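Local coordinates for protein orotidine 5'-phosphate decarboxylase (Sulfolobus solfataricus, PDB 4DBE) that probably catalyses the decarboxylation of orotidine 5'-monophosphate to UMP, the last step of de novo UMP synthesis, working as a homodimer, at residues M10-S15 against I190-N195; Y27-G32 against L51-I56; L39-T44 against E74-A79; P164-Q169 against D182-G187. All coordinates share one frame; numbering follows the deposited sequence.

Overall arrangement
The four contacts belong to one TIM barrel of eight parallel strands. Contact 1 spans the seam between the first and last strands, pairing the loop after strand 6-10 with helix 188-191; along the chain it encloses the other three. Contact 2 joins strands 28-32 and 55-62, its centre about 14 Å from those of contacts 1 and 4. Contact 3 crosses contact 2 in sequence and lies outside the barrel wall, their centres about 13 Å apart. Contact 4, at strand 183-186, follows both in series; the centres of contacts 3 and 4 are about 24 Å apart. Contacts 1, 2 and 4 reach the bound nucleotide, and contacts 1, 3 and 4 the second subunit, whose Asp64 binds the same ligand: the site adjoins the dimer interface.

Contact 1 (M10-S15 against I190-N195); sequences MDKPLS and IYNAGN. With BMP (6-hydroxyuridine-5'-phosphate), chain C.
Lys12 lies across the Tyr191 ring. Its CB stands over one face, 4.0 Å from the ring centroid and 19° off the normal, a CH-pi contact displaced toward the rim, and farther out CE touches Tyr191 CE1 at 3.6 Å. Leu14 adds an apolar contact, its CD1 against Tyr191 CB at 3.7 Å. The ring reaches this place because Tyr191 CG takes the crowded position between backbone N and carbonyl carbon (chi1 68°). Asp11 CB completes the lining, near the hydroxyl end of the ring. The backbone N of Lys12 is buried here and has no partner in the model.

These segments close the seam of the TIM barrel: one holds the loop after the first strand, 6-10, and helix 188-191 follows the last, 183-186, so Tyr191 sits beside the phosphate end of the active site.

The polar bonds gather at two places on the ring. At one edge, the Lys12 chain, bent at chi3 (-64°), brings NZ to Asn192 OD1 at 2.7 Å, a donor tilted slightly out of the carbonyl plane; OD1 itself lies in the plane of the Tyr191 ring. At the hydroxyl end Asp11 OD2 accepts from the ribose O3' of the bound 6-hydroxyuridine-5'-phosphate at 2.7 Å, in keeping with its predicted role in substrate binding. A water bridges Asp11 OD2, phosphate OP2 and Tyr191 OH, lying 2.6 Å from the last. Tyr191 OH is also hydrogen-bonded to Tyr67 OH of the second subunit.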
# COMPACT_ATOMS: atom_id res chain seq x y z
N MET A 10 2.76 -9.96 12.40
CA MET A 10 2.22 -9.21 13.51
C MET A 10 1.32 -8.09 12.97
O MET A 10 1.74 -6.95 12.81
CB MET A 10 3.33 -8.65 14.40
CG MET A 10 2.85 -8.16 15.76
SD MET A 10 4.25 -7.76 16.81
CE MET A 10 5.30 -9.16 16.45
N ASP A 11 0.07 -8.46 12.70
CA ASP A 11 -0.93 -7.52 12.22
C ASP A 11 -1.83 -7.05 13.36
O ASP A 11 -2.74 -6.26 13.16
CB ASP A 11 -1.77 -8.19 11.14
CG ASP A 11 -0.96 -8.50 9.90
OD1 ASP A 11 -0.13 -7.64 9.52
OD2 ASP A 11 -1.13 -9.60 9.32
N LYS A 12 -1.55 -7.59 14.55
CA LYS A 12 -2.30 -7.32 15.76
C LYS A 12 -1.28 -7.45 16.89
O LYS A 12 -0.37 -8.27 16.81
CB LYS A 12 -3.42 -8.35 15.93
CG LYS A 12 -4.33 -8.12 17.14
CD LYS A 12 -5.30 -9.29 17.39
CE LYS A 12 -6.30 -9.49 16.23
NZ LYS A 12 -7.50 -10.29 16.68
N PRO A 13 -1.40 -6.63 17.94
CA PRO A 13 -0.44 -6.71 19.04
C PRO A 13 -0.42 -8.06 19.78
O PRO A 13 -1.46 -8.66 20.00
CB PRO A 13 -0.92 -5.62 20.00
CG PRO A 13 -1.70 -4.68 19.15
CD PRO A 13 -2.35 -5.52 18.11
N LEU A 14 0.77 -8.52 20.14
CA LEU A 14 0.94 -9.58 21.12
C LEU A 14 1.73 -9.00 22.29
O LEU A 14 2.52 -8.07 22.11
CB LEU A 14 1.69 -10.78 20.54
CG LEU A 14 1.07 -11.61 19.40
CD1 LEU A 14 0.98 -10.78 18.13
CD2 LEU A 14 1.89 -12.87 19.11
N SER A 15 1.52 -9.54 23.48
CA SER A 15 2.23 -9.06 24.66
C SER A 15 3.73 -9.26 24.48
O SER A 15 4.17 -10.14 23.75
CB SER A 15 1.76 -9.81 25.90
OG SER A 15 2.22 -11.15 25.91
N ILE A 190 -1.54 -17.93 14.49
CA ILE A 190 -0.73 -17.76 15.69
C ILE A 190 -1.35 -16.73 16.63
O ILE A 190 -1.70 -17.06 17.76
CB ILE A 190 0.74 -17.38 15.37
CG1 ILE A 190 1.43 -18.55 14.65
CG2 ILE A 190 1.50 -17.00 16.66
CD1 ILE A 190 2.74 -18.15 13.93
N TYR A 191 -1.53 -15.50 16.16
CA TYR A 191 -1.89 -14.41 17.10
C TYR A 191 -3.33 -14.42 17.63
O TYR A 191 -3.60 -13.83 18.68
CB TYR A 191 -1.48 -13.02 16.56
CG TYR A 191 -2.22 -12.50 15.34
CD1 TYR A 191 -3.59 -12.23 15.39
CD2 TYR A 191 -1.54 -12.21 14.16
CE1 TYR A 191 -4.26 -11.71 14.28
CE2 TYR A 191 -2.20 -11.69 13.04
CZ TYR A 191 -3.55 -11.44 13.11
OH TYR A 191 -4.20 -10.93 12.00
N ASN A 192 -4.24 -15.09 16.93
CA ASN A 192 -5.61 -15.27 17.42
C ASN A 192 -5.83 -16.60 18.14
O ASN A 192 -6.94 -16.88 18.59
CB ASN A 192 -6.63 -15.14 16.29
CG ASN A 192 -6.92 -13.70 15.92
OD1 ASN A 192 -6.56 -12.77 16.64
ND2 ASN A 192 -7.60 -13.51 14.79
N ALA A 193 -4.79 -17.44 18.22
CA ALA A 193 -4.89 -18.71 18.94
C ALA A 193 -5.10 -18.47 20.43
O ALA A 193 -4.69 -17.44 20.96
CB ALA A 193 -3.63 -19.54 18.73
N GLY A 194 -5.72 -19.44 21.11
CA GLY A 194 -5.92 -19.32 22.54
C GLY A 194 -4.58 -19.12 23.22
O GLY A 194 -4.45 -18.34 24.15
N ASN A 195 -3.59 -19.85 22.75
CA ASN A 195 -2.23 -19.70 23.23
C ASN A 195 -1.30 -19.58 22.02
O ASN A 195 -0.95 -20.59 21.42
CB ASN A 195 -1.82 -20.88 24.10
CG ASN A 195 -0.48 -20.67 24.77
OD1 ASN A 195 0.42 -20.04 24.21
ND2 ASN A 195 -0.34 -21.17 25.99
P BMP C . -2.84 -14.60 7.92
OP1 BMP C . -3.62 -15.09 6.77
OP2 BMP C . -3.63 -14.21 9.28
OP3 BMP C . -1.84 -15.77 8.34
O5' BMP C . -1.90 -13.38 7.49
C5' BMP C . -1.19 -13.38 6.26
C4' BMP C . -0.21 -12.22 6.21
O4' BMP C . 0.46 -12.24 4.92
C3' BMP C . -0.85 -10.84 6.34
O3' BMP C . 0.07 -9.94 6.95
C2' BMP C . -1.05 -10.44 4.88
O2' BMP C . -1.11 -9.05 4.66
C1' BMP C . 0.19 -11.05 4.22
N1 BMP C . 0.02 -11.39 2.79
C2 BMP C . -0.99 -12.19 2.37
O2 BMP C . -1.80 -12.64 3.16
N3 BMP C . -1.13 -12.48 1.06
C4 BMP C . -0.26 -12.01 0.14
O4 BMP C . -0.40 -12.30 -1.04
C5 BMP C . 0.81 -11.20 0.55
C6 BMP C . 0.93 -10.91 1.89
O1 BMP C . 1.94 -10.14 2.33
O HOH W 1 -3.06 -11.39 9.72
O HOH W 2 -8.53 -10.89 13.54

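Contact 2 (Y27-G32 against L51-I56); sequences YGIKVG and LDVEEI. With BMP (6-hydroxyuridine-5'-phosphate), chain C.
The Tyr27 ring meets Glu55 at its edge: OE1 lies near the ring plane and accepts from Tyr27 OH at 2.6 Å, met nearly along its C-O axis, while the carboxylate is turned 76° from the ring. Glu54 CB approaches the same ring obliquely, 3.5 Å from Tyr27 CE1, and Tyr183 stacks on it from the last strand of the barrel. Tyr27 CG is anti to its own N (chi1 170°), which swings the hydroxyl back to Glu55 although the side chain sets out away from it. The other carboxylate oxygen, Glu55 OE2, is held by Ser81 and Tyr109, so both carboxylate oxygens of the buried acid have partners.

Between the backbones, Gly28 pairs with Glu55 and Ile29 with Ile56 in parallel register, and Ile29 N donates to Glu55 O at 3.1 Å. Gly28 leaves no room for a beta carbon, which would run into Glu55 O. On the Ile29 face CD1 touches both Leu51 CD1 (4.0 Å) and Val53 CG1 (4.1 Å), which come from directions roughly at right angles, and Val31 CG2 packs on Ile56 CG2.

Lys30 turns the other way, into the barrel, where NZ donates to O3' of the bound nucleotide at 2.8 Å and forms a salt bridge with Asp59. The two strands, linked through helices 33-39 and 41-49, are neighbouring staves of the TIM barrel in a beta-alpha-beta crossover.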
# COMPACT_ATOMS: atom_id res chain seq x y z
N TYR A 27 11.88 -17.20 12.57
CA TYR A 27 12.91 -16.58 11.75
C TYR A 27 12.79 -15.06 11.88
O TYR A 27 13.78 -14.36 12.12
CB TYR A 27 12.81 -16.98 10.28
CG TYR A 27 13.73 -16.14 9.43
CD1 TYR A 27 15.10 -16.31 9.50
CD2 TYR A 27 13.22 -15.13 8.61
CE1 TYR A 27 15.96 -15.51 8.74
CE2 TYR A 27 14.07 -14.33 7.86
CZ TYR A 27 15.44 -14.53 7.93
OH TYR A 27 16.28 -13.74 7.19
N GLY A 28 11.58 -14.54 11.72
CA GLY A 28 11.40 -13.10 11.76
C GLY A 28 10.01 -12.63 12.13
O GLY A 28 9.12 -13.43 12.42
N ILE A 29 9.82 -11.32 12.11
CA ILE A 29 8.52 -10.72 12.37
C ILE A 29 8.21 -9.79 11.22
O ILE A 29 9.05 -8.96 10.83
CB ILE A 29 8.55 -9.92 13.68
CG1 ILE A 29 8.88 -10.86 14.84
CG2 ILE A 29 7.22 -9.20 13.89
CD1 ILE A 29 9.09 -10.16 16.18
N LYS A 30 7.03 -9.94 10.64
CA LYS A 30 6.57 -9.00 9.63
C LYS A 30 5.61 -8.02 10.32
O LYS A 30 4.55 -8.39 10.81
CB LYS A 30 5.88 -9.74 8.49
CG LYS A 30 5.55 -8.86 7.29
CD LYS A 30 4.97 -9.67 6.13
CE LYS A 30 3.51 -10.06 6.34
NZ LYS A 30 2.61 -8.86 6.42
N VAL A 31 6.02 -6.75 10.36
CA VAL A 31 5.22 -5.73 11.02
C VAL A 31 4.23 -5.15 10.02
O VAL A 31 4.63 -4.63 8.98
CB VAL A 31 6.13 -4.63 11.57
CG1 VAL A 31 5.31 -3.52 12.19
CG2 VAL A 31 7.10 -5.22 12.57
N GLY A 32 2.94 -5.24 10.32
CA GLY A 32 1.90 -4.84 9.40
C GLY A 32 1.34 -3.47 9.71
O GLY A 32 1.51 -2.94 10.81
N LEU A 51 13.18 -7.00 21.44
CA LEU A 51 13.16 -8.33 20.83
C LEU A 51 14.40 -8.62 19.99
O LEU A 51 15.02 -7.71 19.44
CB LEU A 51 11.90 -8.52 19.98
CG LEU A 51 10.56 -8.37 20.70
CD1 LEU A 51 9.42 -8.35 19.69
CD2 LEU A 51 10.36 -9.46 21.75
N ASP A 52 14.74 -9.90 19.88
CA ASP A 52 15.93 -10.31 19.14
C ASP A 52 15.56 -11.43 18.17
O ASP A 52 15.46 -12.59 18.55
CB ASP A 52 17.02 -10.79 20.09
CG ASP A 52 18.26 -11.31 19.37
OD1 ASP A 52 18.41 -11.03 18.16
OD2 ASP A 52 19.08 -11.99 20.01
N VAL A 53 15.32 -11.05 16.91
CA VAL A 53 15.01 -12.02 15.86
C VAL A 53 15.93 -11.78 14.67
O VAL A 53 16.58 -10.75 14.60
CB VAL A 53 13.53 -11.95 15.40
CG1 VAL A 53 12.58 -12.31 16.55
CG2 VAL A 53 13.21 -10.58 14.86
N GLU A 54 15.97 -12.73 13.75
CA GLU A 54 16.85 -12.63 12.58
C GLU A 54 16.50 -11.48 11.65
O GLU A 54 17.39 -10.77 11.17
CB GLU A 54 16.82 -13.94 11.78
CG GLU A 54 17.33 -15.15 12.55
CD GLU A 54 18.83 -15.31 12.41
OE1 GLU A 54 19.30 -15.55 11.28
OE2 GLU A 54 19.53 -15.21 13.45
N GLU A 55 15.22 -11.30 11.37
CA GLU A 55 14.80 -10.26 10.45
C GLU A 55 13.50 -9.57 10.86
O GLU A 55 12.49 -10.22 11.12
CB GLU A 55 14.68 -10.81 9.03
CG GLU A 55 14.67 -9.72 7.95
CD GLU A 55 14.81 -10.27 6.55
OE1 GLU A 55 15.25 -11.44 6.40
OE2 GLU A 55 14.47 -9.55 5.58
N ILE A 56 13.54 -8.25 10.93
CA ILE A 56 12.33 -7.46 11.10
C ILE A 56 11.94 -6.86 9.74
O ILE A 56 12.70 -6.09 9.15
CB ILE A 56 12.54 -6.31 12.08
CG1 ILE A 56 12.85 -6.87 13.49
CG2 ILE A 56 11.33 -5.39 12.06
CD1 ILE A 56 13.40 -5.85 14.45
P BMP C . -2.84 -14.60 7.92
OP1 BMP C . -3.62 -15.09 6.77
OP2 BMP C . -3.63 -14.21 9.28
OP3 BMP C . -1.84 -15.77 8.34
O5' BMP C . -1.90 -13.38 7.49
C5' BMP C . -1.19 -13.38 6.26
C4' BMP C . -0.21 -12.22 6.21
O4' BMP C . 0.46 -12.24 4.92
C3' BMP C . -0.85 -10.84 6.34
O3' BMP C . 0.07 -9.94 6.95
C2' BMP C . -1.05 -10.44 4.88
O2' BMP C . -1.11 -9.05 4.66
C1' BMP C . 0.19 -11.05 4.22
N1 BMP C . 0.02 -11.39 2.79
C2 BMP C . -0.99 -12.19 2.37
O2 BMP C . -1.80 -12.64 3.16
N3 BMP C . -1.13 -12.48 1.06
C4 BMP C . -0.26 -12.01 0.14
O4 BMP C . -0.40 -12.30 -1.04
C5 BMP C . 0.81 -11.20 0.55
C6 BMP C . 0.93 -10.91 1.89
O1 BMP C . 1.94 -10.14 2.33

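Contact 3 (L39-T44 against E74-A79); sequences LGVDKT and ERLSFA
Val41 meets the loop 74-79 through both of its methyl groups. From CB, CG1 runs anti to the backbone N (chi1 170°) and touches Arg75 O at 3.6 Å; the same methyl sits at the edge of the Phe78 ring, near its plane, 4.2 Å from CE2. CG2, the other branch, meets Leu76 CD2 at 4.1 Å, the two side chains crossing at about a right angle. One turn along the helix, Thr44 sets its CG2 against Phe78 CZ at 3.9 Å, coming in obliquely.

The loop turns sharply here. Leu76 to Ala79 form a type I beta turn, closed by Ala79 N to Leu76 O at 3.1 Å, and Phe78 CG lies between backbone N and carbonyl carbon (chi1 56°), which folds the ring back so that Leu76 O stands above one face, toward the rim.

Thr44 is anchored by its hydroxyl. OG1 donates to Gly40 O at 2.7 Å from above the carbonyl plane, while Thr44 N reaches the same oxygen from the opposite face at 3.0 Å, in the first turn of helix 41-49. An alanine here would lack both branches, and the likely result is that Gly40 O loses one of its two donors and a gap opens beside the tip of Phe78.

Arg75 NH2 forms a salt bridge with Asp38 of the second subunit, and Val41 also packs on Leu37 there. Within the chain, the contact bridges helix 41-49 and the loop leading from helix 66-73 to strand 81-85, with Leu76 and Phe78 lying on Val58 of strand 55-62 and Val41 and Thr44 on Val36 of helix 33-39.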
# COMPACT_ATOMS: atom_id res chain seq x y z
N LEU A 39 -0.40 1.11 17.44
CA LEU A 39 0.60 1.47 18.44
C LEU A 39 1.27 2.82 18.20
O LEU A 39 1.72 3.47 19.14
CB LEU A 39 1.68 0.41 18.55
CG LEU A 39 1.23 -1.01 18.87
CD1 LEU A 39 2.44 -1.90 19.14
CD2 LEU A 39 0.30 -0.97 20.06
N GLY A 40 1.32 3.24 16.93
CA GLY A 40 2.14 4.38 16.55
C GLY A 40 3.54 3.89 16.26
O GLY A 40 3.91 2.81 16.71
N VAL A 41 4.32 4.70 15.53
CA VAL A 41 5.68 4.33 15.15
C VAL A 41 6.57 4.22 16.39
O VAL A 41 7.31 3.25 16.55
CB VAL A 41 6.27 5.33 14.14
CG1 VAL A 41 7.78 5.10 13.94
CG2 VAL A 41 5.51 5.24 12.81
N ASP A 42 6.49 5.20 17.27
CA ASP A 42 7.33 5.21 18.47
C ASP A 42 7.17 3.96 19.33
O ASP A 42 8.15 3.35 19.74
CB ASP A 42 7.09 6.48 19.30
CG ASP A 42 7.57 7.74 18.59
OD1 ASP A 42 8.42 7.64 17.68
OD2 ASP A 42 7.09 8.85 18.95
N LYS A 43 5.93 3.57 19.61
CA LYS A 43 5.70 2.40 20.43
C LYS A 43 6.00 1.11 19.66
O LYS A 43 6.41 0.11 20.25
CB LYS A 43 4.30 2.42 21.01
CG LYS A 43 4.08 3.57 22.02
CD LYS A 43 4.97 3.36 23.25
CE LYS A 43 4.82 4.48 24.29
NZ LYS A 43 5.52 4.11 25.55
N THR A 44 5.80 1.13 18.34
CA THR A 44 6.19 -0.04 17.54
C THR A 44 7.71 -0.28 17.65
O THR A 44 8.17 -1.40 17.87
CB THR A 44 5.79 0.12 16.07
OG1 THR A 44 4.36 0.28 15.98
CG2 THR A 44 6.21 -1.12 15.26
N GLU A 74 11.70 6.08 5.32
CA GLU A 74 12.62 6.87 6.15
C GLU A 74 12.09 7.02 7.58
O GLU A 74 12.85 7.32 8.50
CB GLU A 74 12.96 8.24 5.53
CG GLU A 74 11.80 9.21 5.36
CD GLU A 74 12.20 10.47 4.58
OE1 GLU A 74 13.33 10.52 4.05
OE2 GLU A 74 11.37 11.41 4.48
N ARG A 75 10.81 6.77 7.76
CA ARG A 75 10.18 6.92 9.06
C ARG A 75 10.22 5.63 9.88
O ARG A 75 9.76 5.60 11.03
CB ARG A 75 8.73 7.39 8.88
CG ARG A 75 8.63 8.85 8.48
CD ARG A 75 7.33 9.18 7.78
NE ARG A 75 7.09 10.62 7.83
CZ ARG A 75 7.67 11.50 7.02
NH1 ARG A 75 8.50 11.08 6.07
NH2 ARG A 75 7.41 12.80 7.14
N LEU A 76 10.78 4.58 9.29
CA LEU A 76 10.71 3.24 9.86
C LEU A 76 12.08 2.57 9.93
O LEU A 76 12.22 1.38 9.61
CB LEU A 76 9.75 2.37 9.02
CG LEU A 76 8.41 3.05 8.73
CD1 LEU A 76 7.67 2.39 7.57
CD2 LEU A 76 7.55 3.12 10.00
N SER A 77 13.10 3.31 10.36
CA SER A 77 14.48 2.82 10.34
C SER A 77 14.73 1.59 11.19
O SER A 77 15.78 0.95 11.06
CB SER A 77 15.47 3.93 10.74
OG SER A 77 15.44 4.16 12.14
N PHE A 78 13.80 1.24 12.07
CA PHE A 78 13.98 0.07 12.92
C PHE A 78 13.90 -1.26 12.16
O PHE A 78 14.30 -2.31 12.67
CB PHE A 78 12.97 0.06 14.06
CG PHE A 78 11.55 0.12 13.60
CD1 PHE A 78 10.86 -1.04 13.28
CD2 PHE A 78 10.89 1.34 13.51
CE1 PHE A 78 9.54 -0.98 12.86
CE2 PHE A 78 9.57 1.40 13.09
CZ PHE A 78 8.90 0.25 12.76
N ALA A 79 13.36 -1.22 10.94
CA ALA A 79 13.22 -2.43 10.14
C ALA A 79 14.53 -2.81 9.48
O ALA A 79 15.33 -1.95 9.15
CB ALA A 79 12.15 -2.24 9.07

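Contact 4 (P164-Q169 against D182-G187); sequences PGMGSQ and DYEIIG. With BMP (6-hydroxyuridine-5'-phosphate), chain C.
Pro164 and Ile185 run alongside each other in the same direction, their CB atoms 3.7 Å apart, at the mouth of the TIM barrel, where its last two strands end against ribose and base. This is the close-packed part: Pro164 CA also makes a CA-H...O contact with Ile185 O at 3.5 Å, and its CG presses on the base of the bound nucleotide, near C5 and C6. Beside them a buried water accepts from Gly165 N and lies in bonding reach of Ile185 O and phosphate OP3. Less certainly, since Met166 has two deposited conformers, its CB approaches Ile186 CG1.

Beyond Gly167 the loop swings away from strand 183-186 toward its more exposed side, and the ligand bridges the segments instead. Gln169 NE2 spans the nucleotide, donating to OP1 at 2.9 Å (171°) and to the base O2 at 3.0 Å, while Ser115 holds its OE1. An alanine here would remove this amide, and phosphate and base would probably each lose a donor, with Ser115 left without that partner. From segment 182-187, Gly187 N donates to OP3 at 2.7 Å, with an angle of 151° at the hydrogen.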
# COMPACT_ATOMS: atom_id res chain seq x y z
N PRO A 164 3.03 -16.29 2.39
CA PRO A 164 1.89 -16.16 3.31
C PRO A 164 0.67 -16.94 2.78
O PRO A 164 0.72 -17.45 1.66
CB PRO A 164 1.61 -14.66 3.26
CG PRO A 164 1.92 -14.30 1.84
CD PRO A 164 3.03 -15.23 1.37
N GLY A 165 -0.39 -17.03 3.59
CA GLY A 165 -1.61 -17.74 3.20
C GLY A 165 -1.68 -19.10 3.88
O GLY A 165 -2.45 -19.99 3.45
N MET A 166 -0.87 -19.27 4.91
CA MET A 166 -0.83 -20.53 5.66
C MET A 166 -1.76 -20.50 6.88
O MET A 166 -1.83 -19.50 7.62
CB MET A 166 0.59 -20.88 6.10
CG MET A 166 1.66 -20.68 5.00
SD MET A 166 1.26 -21.39 3.38
CE MET A 166 1.55 -23.14 3.65
N GLY A 167 -2.48 -21.59 7.07
CA GLY A 167 -3.47 -21.68 8.13
C GLY A 167 -4.78 -21.07 7.72
O GLY A 167 -5.55 -21.69 6.99
N SER A 168 -5.05 -19.86 8.19
CA SER A 168 -6.31 -19.19 7.94
C SER A 168 -6.76 -19.23 6.48
O SER A 168 -7.91 -19.55 6.19
CB SER A 168 -6.25 -17.73 8.42
OG SER A 168 -7.50 -17.09 8.26
N GLN A 169 -5.84 -18.93 5.57
CA GLN A 169 -6.19 -18.84 4.16
C GLN A 169 -6.22 -20.17 3.42
O GLN A 169 -6.67 -20.22 2.28
CB GLN A 169 -5.26 -17.86 3.43
CG GLN A 169 -5.50 -16.39 3.82
CD GLN A 169 -4.53 -15.45 3.12
OE1 GLN A 169 -4.59 -15.27 1.90
NE2 GLN A 169 -3.62 -14.85 3.89
N ASP A 182 11.61 -20.13 1.26
CA ASP A 182 12.50 -20.19 2.41
C ASP A 182 11.74 -20.09 3.74
O ASP A 182 12.07 -20.78 4.71
CB ASP A 182 13.52 -19.06 2.31
CG ASP A 182 14.40 -19.21 1.10
OD1 ASP A 182 15.35 -20.01 1.17
OD2 ASP A 182 14.12 -18.55 0.07
N TYR A 183 10.72 -19.23 3.77
CA TYR A 183 10.00 -18.94 5.00
C TYR A 183 8.51 -18.85 4.74
O TYR A 183 8.08 -18.45 3.65
CB TYR A 183 10.51 -17.61 5.59
CG TYR A 183 11.99 -17.65 5.86
CD1 TYR A 183 12.51 -18.50 6.82
CD2 TYR A 183 12.87 -16.85 5.13
CE1 TYR A 183 13.87 -18.55 7.06
CE2 TYR A 183 14.23 -16.89 5.38
CZ TYR A 183 14.72 -17.75 6.34
OH TYR A 183 16.07 -17.80 6.60
N GLU A 184 7.71 -19.23 5.74
CA GLU A 184 6.27 -19.08 5.63
C GLU A 184 5.80 -17.99 6.58
O GLU A 184 6.21 -17.94 7.75
CB GLU A 184 5.54 -20.41 5.89
CG GLU A 184 5.81 -21.42 4.78
CD GLU A 184 5.11 -22.75 4.96
OE1 GLU A 184 4.32 -22.88 5.92
OE2 GLU A 184 5.36 -23.66 4.12
N ILE A 185 4.96 -17.11 6.06
CA ILE A 185 4.43 -16.00 6.82
C ILE A 185 3.10 -16.42 7.43
O ILE A 185 2.21 -16.87 6.71
CB ILE A 185 4.17 -14.81 5.91
CG1 ILE A 185 5.49 -14.27 5.36
CG2 ILE A 185 3.44 -13.70 6.68
CD1 ILE A 185 5.32 -13.33 4.15
N ILE A 186 2.97 -16.28 8.75
CA ILE A 186 1.77 -16.78 9.42
C ILE A 186 1.25 -15.74 10.41
O ILE A 186 1.99 -15.29 11.30
CB ILE A 186 2.05 -18.10 10.14
CG1 ILE A 186 2.63 -19.13 9.17
CG2 ILE A 186 0.78 -18.64 10.81
CD1 ILE A 186 3.24 -20.32 9.86
N GLY A 187 -0.02 -15.37 10.26
CA GLY A 187 -0.62 -14.33 11.10
C GLY A 187 -1.65 -14.88 12.08
O GLY A 187 -1.32 -15.35 13.17
P BMP C . -2.84 -14.60 7.92
OP1 BMP C . -3.62 -15.09 6.77
OP2 BMP C . -3.63 -14.21 9.28
OP3 BMP C . -1.84 -15.77 8.34
O5' BMP C . -1.90 -13.38 7.49
C5' BMP C . -1.19 -13.38 6.26
C4' BMP C . -0.21 -12.22 6.21
O4' BMP C . 0.46 -12.24 4.92
C3' BMP C . -0.85 -10.84 6.34
O3' BMP C . 0.07 -9.94 6.95
C2' BMP C . -1.05 -10.44 4.88
O2' BMP C . -1.11 -9.05 4.66
C1' BMP C . 0.19 -11.05 4.22
N1 BMP C . 0.02 -11.39 2.79
C2 BMP C . -0.99 -12.19 2.37
O2 BMP C . -1.80 -12.64 3.16
N3 BMP C . -1.13 -12.48 1.06
C4 BMP C . -0.26 -12.01 0.14
O4 BMP C . -0.40 -12.30 -1.04
C5 BMP C . 0.81 -11.20 0.55
C6 BMP C . 0.93 -10.91 1.89
O1 BMP C . 1.94 -10.14 2.33
O HOH W 3 -0.35 -16.67 6.35